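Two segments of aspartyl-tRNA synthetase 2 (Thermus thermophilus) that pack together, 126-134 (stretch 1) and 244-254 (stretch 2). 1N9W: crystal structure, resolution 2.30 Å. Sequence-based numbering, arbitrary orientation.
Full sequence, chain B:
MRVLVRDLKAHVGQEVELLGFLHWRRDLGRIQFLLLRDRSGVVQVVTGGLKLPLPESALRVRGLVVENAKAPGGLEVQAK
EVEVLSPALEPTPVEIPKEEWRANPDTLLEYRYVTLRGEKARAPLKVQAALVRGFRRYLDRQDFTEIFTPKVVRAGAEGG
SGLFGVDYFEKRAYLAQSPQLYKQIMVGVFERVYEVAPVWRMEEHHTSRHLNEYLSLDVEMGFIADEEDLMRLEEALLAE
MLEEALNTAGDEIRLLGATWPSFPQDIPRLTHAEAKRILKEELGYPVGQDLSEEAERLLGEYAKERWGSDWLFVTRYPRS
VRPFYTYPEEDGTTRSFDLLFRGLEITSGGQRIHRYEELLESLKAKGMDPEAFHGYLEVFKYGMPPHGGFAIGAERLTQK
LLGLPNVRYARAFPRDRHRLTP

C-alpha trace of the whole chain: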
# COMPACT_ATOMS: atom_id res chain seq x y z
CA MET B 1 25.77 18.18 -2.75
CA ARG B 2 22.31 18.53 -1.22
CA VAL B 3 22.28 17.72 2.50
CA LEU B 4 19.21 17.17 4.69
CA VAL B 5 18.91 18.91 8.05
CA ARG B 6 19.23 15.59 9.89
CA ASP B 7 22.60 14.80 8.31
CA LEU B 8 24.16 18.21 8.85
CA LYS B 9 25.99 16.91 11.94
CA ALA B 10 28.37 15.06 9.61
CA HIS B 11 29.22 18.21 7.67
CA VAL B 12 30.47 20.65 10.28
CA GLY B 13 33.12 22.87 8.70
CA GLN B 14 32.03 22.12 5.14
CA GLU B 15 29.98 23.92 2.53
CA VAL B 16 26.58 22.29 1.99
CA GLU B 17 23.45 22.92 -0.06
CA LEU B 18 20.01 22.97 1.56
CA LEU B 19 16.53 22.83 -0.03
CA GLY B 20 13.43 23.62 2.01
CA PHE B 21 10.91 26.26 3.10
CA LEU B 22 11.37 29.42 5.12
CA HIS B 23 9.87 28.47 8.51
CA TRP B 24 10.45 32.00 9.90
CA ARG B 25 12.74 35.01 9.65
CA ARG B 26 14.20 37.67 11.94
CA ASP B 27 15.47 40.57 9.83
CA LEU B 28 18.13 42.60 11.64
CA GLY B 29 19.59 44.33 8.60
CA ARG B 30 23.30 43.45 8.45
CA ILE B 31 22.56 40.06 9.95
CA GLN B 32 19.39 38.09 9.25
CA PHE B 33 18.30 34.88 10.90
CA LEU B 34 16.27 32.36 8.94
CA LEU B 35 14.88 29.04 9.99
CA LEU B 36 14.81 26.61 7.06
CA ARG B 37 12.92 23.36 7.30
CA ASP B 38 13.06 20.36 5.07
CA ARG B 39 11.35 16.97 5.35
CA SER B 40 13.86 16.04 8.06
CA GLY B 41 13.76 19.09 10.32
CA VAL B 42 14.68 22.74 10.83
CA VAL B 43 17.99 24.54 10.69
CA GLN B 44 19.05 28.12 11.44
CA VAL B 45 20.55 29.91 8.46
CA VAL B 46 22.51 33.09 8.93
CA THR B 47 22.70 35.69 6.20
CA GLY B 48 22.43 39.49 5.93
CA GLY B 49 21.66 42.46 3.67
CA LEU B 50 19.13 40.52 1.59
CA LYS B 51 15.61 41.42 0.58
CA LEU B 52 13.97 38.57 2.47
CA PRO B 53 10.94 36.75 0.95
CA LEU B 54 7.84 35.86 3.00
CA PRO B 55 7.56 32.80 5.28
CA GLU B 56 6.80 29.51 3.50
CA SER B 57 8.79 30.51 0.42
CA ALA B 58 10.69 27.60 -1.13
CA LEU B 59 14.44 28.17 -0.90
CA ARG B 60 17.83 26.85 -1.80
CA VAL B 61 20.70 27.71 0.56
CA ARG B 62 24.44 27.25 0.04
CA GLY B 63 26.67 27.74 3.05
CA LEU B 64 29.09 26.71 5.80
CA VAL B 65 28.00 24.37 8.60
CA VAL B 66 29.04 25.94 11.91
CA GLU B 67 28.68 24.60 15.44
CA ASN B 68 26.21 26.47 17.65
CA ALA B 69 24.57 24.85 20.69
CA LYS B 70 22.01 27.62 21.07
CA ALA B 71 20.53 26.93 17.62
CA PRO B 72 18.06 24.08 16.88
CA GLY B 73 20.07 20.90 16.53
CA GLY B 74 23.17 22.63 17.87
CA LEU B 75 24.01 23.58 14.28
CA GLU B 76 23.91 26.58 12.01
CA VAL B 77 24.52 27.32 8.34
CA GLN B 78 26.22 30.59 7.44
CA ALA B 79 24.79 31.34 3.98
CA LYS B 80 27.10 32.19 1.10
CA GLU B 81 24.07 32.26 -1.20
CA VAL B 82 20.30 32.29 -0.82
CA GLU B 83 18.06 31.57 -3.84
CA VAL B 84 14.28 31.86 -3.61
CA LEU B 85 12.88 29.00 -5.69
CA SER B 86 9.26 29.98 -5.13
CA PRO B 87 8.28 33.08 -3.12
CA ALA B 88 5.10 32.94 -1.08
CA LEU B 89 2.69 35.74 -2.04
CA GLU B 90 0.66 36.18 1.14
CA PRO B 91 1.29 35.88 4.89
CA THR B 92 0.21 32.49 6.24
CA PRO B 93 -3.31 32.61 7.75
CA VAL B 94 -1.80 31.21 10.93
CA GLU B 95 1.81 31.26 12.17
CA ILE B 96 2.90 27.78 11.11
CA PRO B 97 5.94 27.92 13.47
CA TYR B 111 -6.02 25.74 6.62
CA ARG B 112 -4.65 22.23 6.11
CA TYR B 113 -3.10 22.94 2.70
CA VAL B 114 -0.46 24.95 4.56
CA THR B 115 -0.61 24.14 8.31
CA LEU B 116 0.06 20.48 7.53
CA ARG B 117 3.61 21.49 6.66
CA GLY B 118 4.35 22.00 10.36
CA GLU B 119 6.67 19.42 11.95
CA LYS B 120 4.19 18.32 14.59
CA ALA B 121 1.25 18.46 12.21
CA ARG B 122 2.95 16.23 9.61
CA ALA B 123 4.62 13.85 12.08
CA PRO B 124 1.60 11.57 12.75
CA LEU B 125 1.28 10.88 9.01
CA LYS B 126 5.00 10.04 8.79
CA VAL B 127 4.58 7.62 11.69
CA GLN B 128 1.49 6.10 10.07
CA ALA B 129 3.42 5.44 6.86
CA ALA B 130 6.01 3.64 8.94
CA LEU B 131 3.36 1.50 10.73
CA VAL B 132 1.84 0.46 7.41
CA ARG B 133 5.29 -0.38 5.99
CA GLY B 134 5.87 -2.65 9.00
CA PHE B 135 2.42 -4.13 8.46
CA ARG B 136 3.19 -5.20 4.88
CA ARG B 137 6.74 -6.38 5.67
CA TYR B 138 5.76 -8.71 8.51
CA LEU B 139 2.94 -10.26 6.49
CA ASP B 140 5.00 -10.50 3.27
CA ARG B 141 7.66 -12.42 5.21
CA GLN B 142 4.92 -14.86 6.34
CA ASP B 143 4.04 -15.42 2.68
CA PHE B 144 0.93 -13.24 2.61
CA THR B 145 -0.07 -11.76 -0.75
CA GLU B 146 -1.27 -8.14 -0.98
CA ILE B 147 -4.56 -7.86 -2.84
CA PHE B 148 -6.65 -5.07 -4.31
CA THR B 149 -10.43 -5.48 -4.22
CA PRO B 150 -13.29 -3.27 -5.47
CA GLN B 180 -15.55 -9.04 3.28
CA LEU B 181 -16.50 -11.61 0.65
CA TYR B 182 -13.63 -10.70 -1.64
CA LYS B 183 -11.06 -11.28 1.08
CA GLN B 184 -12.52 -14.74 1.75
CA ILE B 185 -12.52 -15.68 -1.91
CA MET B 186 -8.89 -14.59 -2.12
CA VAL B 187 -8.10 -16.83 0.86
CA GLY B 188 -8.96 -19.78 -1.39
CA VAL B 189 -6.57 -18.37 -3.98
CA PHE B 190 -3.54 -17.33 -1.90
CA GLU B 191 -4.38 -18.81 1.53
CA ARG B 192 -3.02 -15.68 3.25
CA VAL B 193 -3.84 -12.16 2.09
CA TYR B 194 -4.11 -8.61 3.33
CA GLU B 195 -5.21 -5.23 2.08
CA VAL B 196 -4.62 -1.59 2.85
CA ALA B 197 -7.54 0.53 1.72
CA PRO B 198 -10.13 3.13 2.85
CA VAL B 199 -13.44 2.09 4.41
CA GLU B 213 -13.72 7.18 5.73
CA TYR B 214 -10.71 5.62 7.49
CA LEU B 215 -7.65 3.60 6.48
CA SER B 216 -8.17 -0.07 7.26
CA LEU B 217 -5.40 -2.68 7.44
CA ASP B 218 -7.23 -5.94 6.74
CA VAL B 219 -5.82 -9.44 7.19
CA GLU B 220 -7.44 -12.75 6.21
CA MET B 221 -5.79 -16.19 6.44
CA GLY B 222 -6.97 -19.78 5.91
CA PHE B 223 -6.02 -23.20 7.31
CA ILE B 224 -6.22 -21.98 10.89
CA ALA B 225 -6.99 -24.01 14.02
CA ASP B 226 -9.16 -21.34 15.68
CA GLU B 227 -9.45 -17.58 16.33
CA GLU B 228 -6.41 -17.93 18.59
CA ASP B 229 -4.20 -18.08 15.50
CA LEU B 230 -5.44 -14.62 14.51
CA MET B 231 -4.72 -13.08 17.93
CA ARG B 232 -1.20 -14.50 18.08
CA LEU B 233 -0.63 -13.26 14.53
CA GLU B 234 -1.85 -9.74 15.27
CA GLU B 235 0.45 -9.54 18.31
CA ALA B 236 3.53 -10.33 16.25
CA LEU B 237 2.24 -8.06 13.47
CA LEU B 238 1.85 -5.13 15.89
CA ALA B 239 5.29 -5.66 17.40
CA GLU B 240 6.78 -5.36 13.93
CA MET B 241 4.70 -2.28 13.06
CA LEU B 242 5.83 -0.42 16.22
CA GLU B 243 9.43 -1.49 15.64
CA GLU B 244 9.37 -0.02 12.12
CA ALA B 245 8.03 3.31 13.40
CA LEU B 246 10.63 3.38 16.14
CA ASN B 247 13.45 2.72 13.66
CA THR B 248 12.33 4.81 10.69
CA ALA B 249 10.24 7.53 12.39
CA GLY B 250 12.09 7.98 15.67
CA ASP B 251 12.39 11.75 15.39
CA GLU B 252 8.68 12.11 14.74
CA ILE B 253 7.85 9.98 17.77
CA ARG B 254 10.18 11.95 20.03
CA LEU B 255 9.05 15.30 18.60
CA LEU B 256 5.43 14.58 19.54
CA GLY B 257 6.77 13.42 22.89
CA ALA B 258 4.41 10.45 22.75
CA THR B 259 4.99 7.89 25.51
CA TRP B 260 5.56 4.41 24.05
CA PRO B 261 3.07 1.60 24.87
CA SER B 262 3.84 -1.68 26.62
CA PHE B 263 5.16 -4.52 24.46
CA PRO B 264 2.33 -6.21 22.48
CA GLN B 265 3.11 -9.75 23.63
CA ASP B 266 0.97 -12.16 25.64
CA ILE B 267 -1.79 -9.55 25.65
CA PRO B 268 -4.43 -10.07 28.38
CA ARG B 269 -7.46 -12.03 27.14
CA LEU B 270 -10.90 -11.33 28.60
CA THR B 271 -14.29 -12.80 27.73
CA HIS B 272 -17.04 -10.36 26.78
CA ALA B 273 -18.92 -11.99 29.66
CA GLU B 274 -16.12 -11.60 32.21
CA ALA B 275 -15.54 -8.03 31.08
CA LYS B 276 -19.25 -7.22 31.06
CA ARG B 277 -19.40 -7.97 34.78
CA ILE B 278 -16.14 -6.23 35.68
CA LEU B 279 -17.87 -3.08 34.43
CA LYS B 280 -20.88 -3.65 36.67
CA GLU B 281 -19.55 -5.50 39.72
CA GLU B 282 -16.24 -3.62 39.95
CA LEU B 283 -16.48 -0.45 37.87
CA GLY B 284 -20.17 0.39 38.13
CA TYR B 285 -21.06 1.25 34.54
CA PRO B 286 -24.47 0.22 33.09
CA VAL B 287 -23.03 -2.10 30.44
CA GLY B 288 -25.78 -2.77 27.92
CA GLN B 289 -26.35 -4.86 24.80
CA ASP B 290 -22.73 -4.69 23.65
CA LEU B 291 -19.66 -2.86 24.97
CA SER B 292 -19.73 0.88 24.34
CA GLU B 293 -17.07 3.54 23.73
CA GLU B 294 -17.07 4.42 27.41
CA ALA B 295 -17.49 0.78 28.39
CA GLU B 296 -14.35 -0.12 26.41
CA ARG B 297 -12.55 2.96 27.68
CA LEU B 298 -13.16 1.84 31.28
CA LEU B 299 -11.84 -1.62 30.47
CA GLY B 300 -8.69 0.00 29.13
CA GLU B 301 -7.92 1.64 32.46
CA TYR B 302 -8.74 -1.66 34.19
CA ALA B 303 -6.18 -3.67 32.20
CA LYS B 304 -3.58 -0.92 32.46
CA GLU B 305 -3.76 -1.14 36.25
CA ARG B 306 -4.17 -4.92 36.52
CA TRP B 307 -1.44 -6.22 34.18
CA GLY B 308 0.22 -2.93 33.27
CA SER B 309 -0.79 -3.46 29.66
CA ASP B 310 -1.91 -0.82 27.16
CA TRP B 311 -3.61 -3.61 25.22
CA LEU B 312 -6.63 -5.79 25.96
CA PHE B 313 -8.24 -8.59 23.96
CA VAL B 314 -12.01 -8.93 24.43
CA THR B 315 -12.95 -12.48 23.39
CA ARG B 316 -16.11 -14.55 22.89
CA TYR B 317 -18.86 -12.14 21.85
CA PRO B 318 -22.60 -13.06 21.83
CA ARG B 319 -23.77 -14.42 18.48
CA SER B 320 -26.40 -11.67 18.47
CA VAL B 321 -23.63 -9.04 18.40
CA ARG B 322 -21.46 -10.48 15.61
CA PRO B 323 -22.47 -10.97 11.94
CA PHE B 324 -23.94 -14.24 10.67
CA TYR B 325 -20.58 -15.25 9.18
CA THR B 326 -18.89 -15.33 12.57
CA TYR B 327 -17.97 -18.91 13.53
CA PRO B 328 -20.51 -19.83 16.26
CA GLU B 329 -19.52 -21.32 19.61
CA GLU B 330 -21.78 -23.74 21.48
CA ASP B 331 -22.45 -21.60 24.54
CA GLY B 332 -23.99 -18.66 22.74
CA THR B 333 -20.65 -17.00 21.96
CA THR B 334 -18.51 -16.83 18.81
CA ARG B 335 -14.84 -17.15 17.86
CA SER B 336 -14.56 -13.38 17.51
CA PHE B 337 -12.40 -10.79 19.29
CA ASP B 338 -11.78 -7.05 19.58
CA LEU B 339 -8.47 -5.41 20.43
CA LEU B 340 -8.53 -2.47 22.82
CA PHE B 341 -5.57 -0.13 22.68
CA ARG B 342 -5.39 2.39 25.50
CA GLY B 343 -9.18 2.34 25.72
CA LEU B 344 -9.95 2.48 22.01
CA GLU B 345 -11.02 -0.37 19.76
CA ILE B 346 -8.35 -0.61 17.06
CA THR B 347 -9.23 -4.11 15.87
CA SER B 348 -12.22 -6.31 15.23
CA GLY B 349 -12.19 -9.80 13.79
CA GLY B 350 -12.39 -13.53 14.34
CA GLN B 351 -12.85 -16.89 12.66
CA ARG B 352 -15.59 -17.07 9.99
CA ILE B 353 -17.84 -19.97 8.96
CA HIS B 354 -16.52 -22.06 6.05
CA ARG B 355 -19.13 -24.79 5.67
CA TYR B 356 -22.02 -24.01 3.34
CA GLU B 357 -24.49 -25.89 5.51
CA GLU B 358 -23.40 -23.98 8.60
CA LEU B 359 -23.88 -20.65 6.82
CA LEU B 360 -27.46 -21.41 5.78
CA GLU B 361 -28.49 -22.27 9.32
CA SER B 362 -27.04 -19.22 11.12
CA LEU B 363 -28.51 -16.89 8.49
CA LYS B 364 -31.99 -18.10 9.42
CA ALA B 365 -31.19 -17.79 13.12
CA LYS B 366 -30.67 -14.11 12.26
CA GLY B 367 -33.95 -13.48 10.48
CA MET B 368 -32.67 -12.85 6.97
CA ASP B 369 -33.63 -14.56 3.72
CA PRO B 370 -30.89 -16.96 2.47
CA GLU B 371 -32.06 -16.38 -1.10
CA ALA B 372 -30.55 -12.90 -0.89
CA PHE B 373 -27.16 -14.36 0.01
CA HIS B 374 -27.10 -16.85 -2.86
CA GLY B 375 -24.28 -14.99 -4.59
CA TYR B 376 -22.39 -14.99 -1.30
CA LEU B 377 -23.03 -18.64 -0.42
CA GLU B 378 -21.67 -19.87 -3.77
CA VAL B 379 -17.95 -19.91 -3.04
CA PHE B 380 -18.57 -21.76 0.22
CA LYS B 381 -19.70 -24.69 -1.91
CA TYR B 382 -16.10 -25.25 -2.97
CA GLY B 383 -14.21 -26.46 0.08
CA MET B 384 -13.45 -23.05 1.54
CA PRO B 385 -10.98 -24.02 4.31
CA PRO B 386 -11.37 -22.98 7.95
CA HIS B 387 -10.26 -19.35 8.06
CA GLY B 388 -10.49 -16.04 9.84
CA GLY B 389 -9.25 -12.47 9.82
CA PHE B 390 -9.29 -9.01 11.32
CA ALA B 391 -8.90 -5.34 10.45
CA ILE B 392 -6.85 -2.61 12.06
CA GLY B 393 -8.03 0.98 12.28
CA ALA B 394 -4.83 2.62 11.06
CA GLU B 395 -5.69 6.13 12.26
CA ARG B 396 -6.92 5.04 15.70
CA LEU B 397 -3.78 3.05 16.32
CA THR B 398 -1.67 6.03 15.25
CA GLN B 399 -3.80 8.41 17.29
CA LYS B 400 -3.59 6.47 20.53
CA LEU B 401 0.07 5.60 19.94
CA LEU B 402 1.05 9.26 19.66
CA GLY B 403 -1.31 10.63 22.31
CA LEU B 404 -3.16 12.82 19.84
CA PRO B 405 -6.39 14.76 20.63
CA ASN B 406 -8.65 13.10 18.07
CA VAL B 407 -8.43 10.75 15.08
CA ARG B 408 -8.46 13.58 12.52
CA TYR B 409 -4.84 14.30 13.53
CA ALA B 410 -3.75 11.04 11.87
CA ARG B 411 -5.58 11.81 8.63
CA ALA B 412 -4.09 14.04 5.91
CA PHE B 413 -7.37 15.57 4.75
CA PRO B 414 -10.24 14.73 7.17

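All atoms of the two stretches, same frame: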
# COMPACT_ATOMS: atom_id res chain seq x y z
N LYS B 126 3.70 10.65 9.06
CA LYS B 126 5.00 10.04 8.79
C LYS B 126 5.07 8.74 9.60
O LYS B 126 5.56 7.71 9.12
CB LYS B 126 6.12 11.00 9.21
CG LYS B 126 7.54 10.51 8.97
CD LYS B 126 7.82 10.28 7.50
CE LYS B 126 9.29 9.96 7.26
NZ LYS B 126 9.51 9.44 5.86
N VAL B 127 4.57 8.79 10.83
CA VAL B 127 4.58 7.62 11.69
C VAL B 127 3.62 6.57 11.13
O VAL B 127 3.92 5.39 11.12
CB VAL B 127 4.19 8.02 13.15
CG1 VAL B 127 4.00 6.78 14.02
CG2 VAL B 127 5.30 8.89 13.75
N GLN B 128 2.47 7.02 10.64
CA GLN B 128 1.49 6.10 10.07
C GLN B 128 2.07 5.35 8.86
O GLN B 128 1.82 4.16 8.69
CB GLN B 128 0.24 6.84 9.62
CG GLN B 128 -0.86 5.92 9.12
CD GLN B 128 -2.09 6.68 8.68
OE1 GLN B 128 -2.22 7.04 7.52
NE2 GLN B 128 -2.98 6.95 9.63
N ALA B 129 2.83 6.06 8.03
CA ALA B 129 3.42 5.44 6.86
C ALA B 129 4.39 4.37 7.32
O ALA B 129 4.53 3.32 6.69
CB ALA B 129 4.15 6.48 6.00
N ALA B 130 5.07 4.63 8.43
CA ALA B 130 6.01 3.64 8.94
C ALA B 130 5.23 2.42 9.44
O ALA B 130 5.57 1.29 9.09
CB ALA B 130 6.87 4.25 10.06
N LEU B 131 4.17 2.63 10.22
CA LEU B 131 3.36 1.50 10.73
C LEU B 131 2.84 0.61 9.61
O LEU B 131 2.85 -0.62 9.72
CB LEU B 131 2.17 2.02 11.54
CG LEU B 131 2.49 2.80 12.82
CD1 LEU B 131 1.25 3.54 13.29
CD2 LEU B 131 3.01 1.85 13.90
N VAL B 132 2.37 1.22 8.53
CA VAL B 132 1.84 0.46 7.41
C VAL B 132 2.96 -0.32 6.70
O VAL B 132 2.75 -1.44 6.23
CB VAL B 132 1.12 1.40 6.42
CG1 VAL B 132 0.69 0.64 5.18
CG2 VAL B 132 -0.09 2.03 7.10
N ARG B 133 4.15 0.28 6.62
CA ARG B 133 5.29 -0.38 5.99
C ARG B 133 5.61 -1.64 6.80
O ARG B 133 5.85 -2.72 6.23
CB ARG B 133 6.51 0.56 5.95
CG ARG B 133 7.77 -0.02 5.28
CD ARG B 133 8.96 0.93 5.49
NE ARG B 133 8.64 2.26 5.00
CZ ARG B 133 8.88 3.40 5.65
NH1 ARG B 133 9.46 3.38 6.84
NH2 ARG B 133 8.49 4.55 5.12
N GLY B 134 5.59 -1.51 8.13
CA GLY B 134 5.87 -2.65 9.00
C GLY B 134 4.81 -3.71 8.83
O GLY B 134 5.09 -4.91 8.85
N GLU B 244 9.09 -0.76 13.34
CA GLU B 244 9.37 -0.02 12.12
C GLU B 244 9.29 1.48 12.37
O GLU B 244 10.17 2.23 11.95
CB GLU B 244 8.37 -0.43 11.04
CG GLU B 244 8.63 0.12 9.64
CD GLU B 244 10.03 -0.19 9.12
OE1 GLU B 244 10.59 -1.23 9.50
OE2 GLU B 244 10.55 0.61 8.32
N ALA B 245 8.25 1.90 13.08
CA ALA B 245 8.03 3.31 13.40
C ALA B 245 9.16 3.82 14.26
O ALA B 245 9.66 4.93 14.07
CB ALA B 245 6.70 3.47 14.14
N LEU B 246 9.55 3.00 15.23
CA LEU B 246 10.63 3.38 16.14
C LEU B 246 11.95 3.53 15.38
O LEU B 246 12.71 4.45 15.65
CB LEU B 246 10.75 2.31 17.23
CG LEU B 246 10.94 2.78 18.67
CD1 LEU B 246 9.82 3.73 19.10
CD2 LEU B 246 10.96 1.56 19.57
N ASN B 247 12.21 2.65 14.41
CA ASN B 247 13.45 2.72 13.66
C ASN B 247 13.47 3.72 12.50
O ASN B 247 14.51 4.33 12.24
CB ASN B 247 13.84 1.34 13.12
CG ASN B 247 14.13 0.34 14.24
OD1 ASN B 247 14.51 0.72 15.35
ND2 ASN B 247 13.96 -0.94 13.94
N THR B 248 12.35 3.89 11.81
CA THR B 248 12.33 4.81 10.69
C THR B 248 11.63 6.15 10.94
O THR B 248 11.75 7.07 10.14
CB THR B 248 11.73 4.13 9.42
OG1 THR B 248 10.36 3.78 9.66
CG2 THR B 248 12.53 2.86 9.08
N ALA B 249 10.92 6.27 12.06
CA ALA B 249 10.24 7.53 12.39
C ALA B 249 10.50 7.95 13.83
O ALA B 249 9.64 8.53 14.50
CB ALA B 249 8.74 7.40 12.14
N GLY B 250 11.71 7.64 14.31
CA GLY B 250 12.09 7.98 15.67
C GLY B 250 11.93 9.45 16.00
O GLY B 250 11.31 9.80 17.00
N ASP B 251 12.48 10.32 15.16
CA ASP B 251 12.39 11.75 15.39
C ASP B 251 10.96 12.25 15.53
O ASP B 251 10.67 13.10 16.37
CB ASP B 251 13.09 12.52 14.27
CG ASP B 251 14.57 12.24 14.22
OD1 ASP B 251 15.15 11.94 15.29
OD2 ASP B 251 15.17 12.34 13.13
N GLU B 252 10.08 11.72 14.69
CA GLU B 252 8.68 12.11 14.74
C GLU B 252 8.08 11.69 16.09
O GLU B 252 7.37 12.47 16.75
CB GLU B 252 7.90 11.43 13.60
CG GLU B 252 8.02 12.08 12.21
CD GLU B 252 9.38 11.87 11.53
OE1 GLU B 252 10.06 10.86 11.81
OE2 GLU B 252 9.75 12.71 10.70
N ILE B 253 8.37 10.47 16.51
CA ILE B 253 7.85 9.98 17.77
C ILE B 253 8.32 10.85 18.93
O ILE B 253 7.52 11.28 19.77
CB ILE B 253 8.26 8.52 17.98
CG1 ILE B 253 7.49 7.65 16.97
CG2 ILE B 253 7.99 8.09 19.42
CD1 ILE B 253 8.03 6.25 16.83
N ARG B 254 9.62 11.12 18.98
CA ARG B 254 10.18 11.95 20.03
C ARG B 254 9.67 13.39 19.97
O ARG B 254 9.38 14.00 21.01
CB ARG B 254 11.71 11.95 19.95
CG ARG B 254 12.34 10.66 20.45
CD ARG B 254 13.85 10.79 20.52
NE ARG B 254 14.47 10.79 19.19
CZ ARG B 254 14.61 9.70 18.44
NH1 ARG B 254 14.17 8.53 18.89
NH2 ARG B 254 15.20 9.77 17.25

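The second of these two segments breaks its helix in the middle of the contact, and a single residue serves both halves: A249 is the first residue to leave helical geometry after helix 244-248 and also the N-cap of helix 250-254. Its small side chain points toward the unbroken helix 126-134, where V127 CG2 lies 4.1 Å from A249 CB and A130 CB lies 4.2 Å from the same atom.

The arrangement illustrates a general rule, that helices approach closely where their facing residues are small. The axes of helices 126-134 and 244-248 come within 8.3 Å, their directions 126° apart, and the shortest CA–CA distance in the register, 4.9 Å, joins A130 and A245. Both residues of this pair carry just a methyl group, and A130 CB sits 3.7 Å from A245 CA. G134 extends the principle: lacking a side chain, it leaves room for E244, whereas an ideal CB there would stand only 3.1 Å from E244 CB. Beyond the break, the axis of helix 250-254 stays farther off, at 9.8 Å, and larger side chains bridge the gap. V127 CG2 packs 4.1 Å from I253 CG1 and 3.6 Å from E252 CB, while the aliphatic part of K126 covers the carboxylate end of E252, with K126 CG 3.4 Å from E252 CD. L131 points its CA-to-CB bond away, yet its end returns to place CD2 4.0 Å from A245 CB.

Charge is paired at one edge of this apolar seam. R133 NH1 donates a nearly straight but weak hydrogen bond to E244 OE2, 3.3 Å away, within a salt bridge. T248 OG1 also lies near the guanidinium plane, 3.0 Å from R133 NH1, and donates a hydrogen bond of 2.8 Å to E244 O, which ties this side chain back to its own helix.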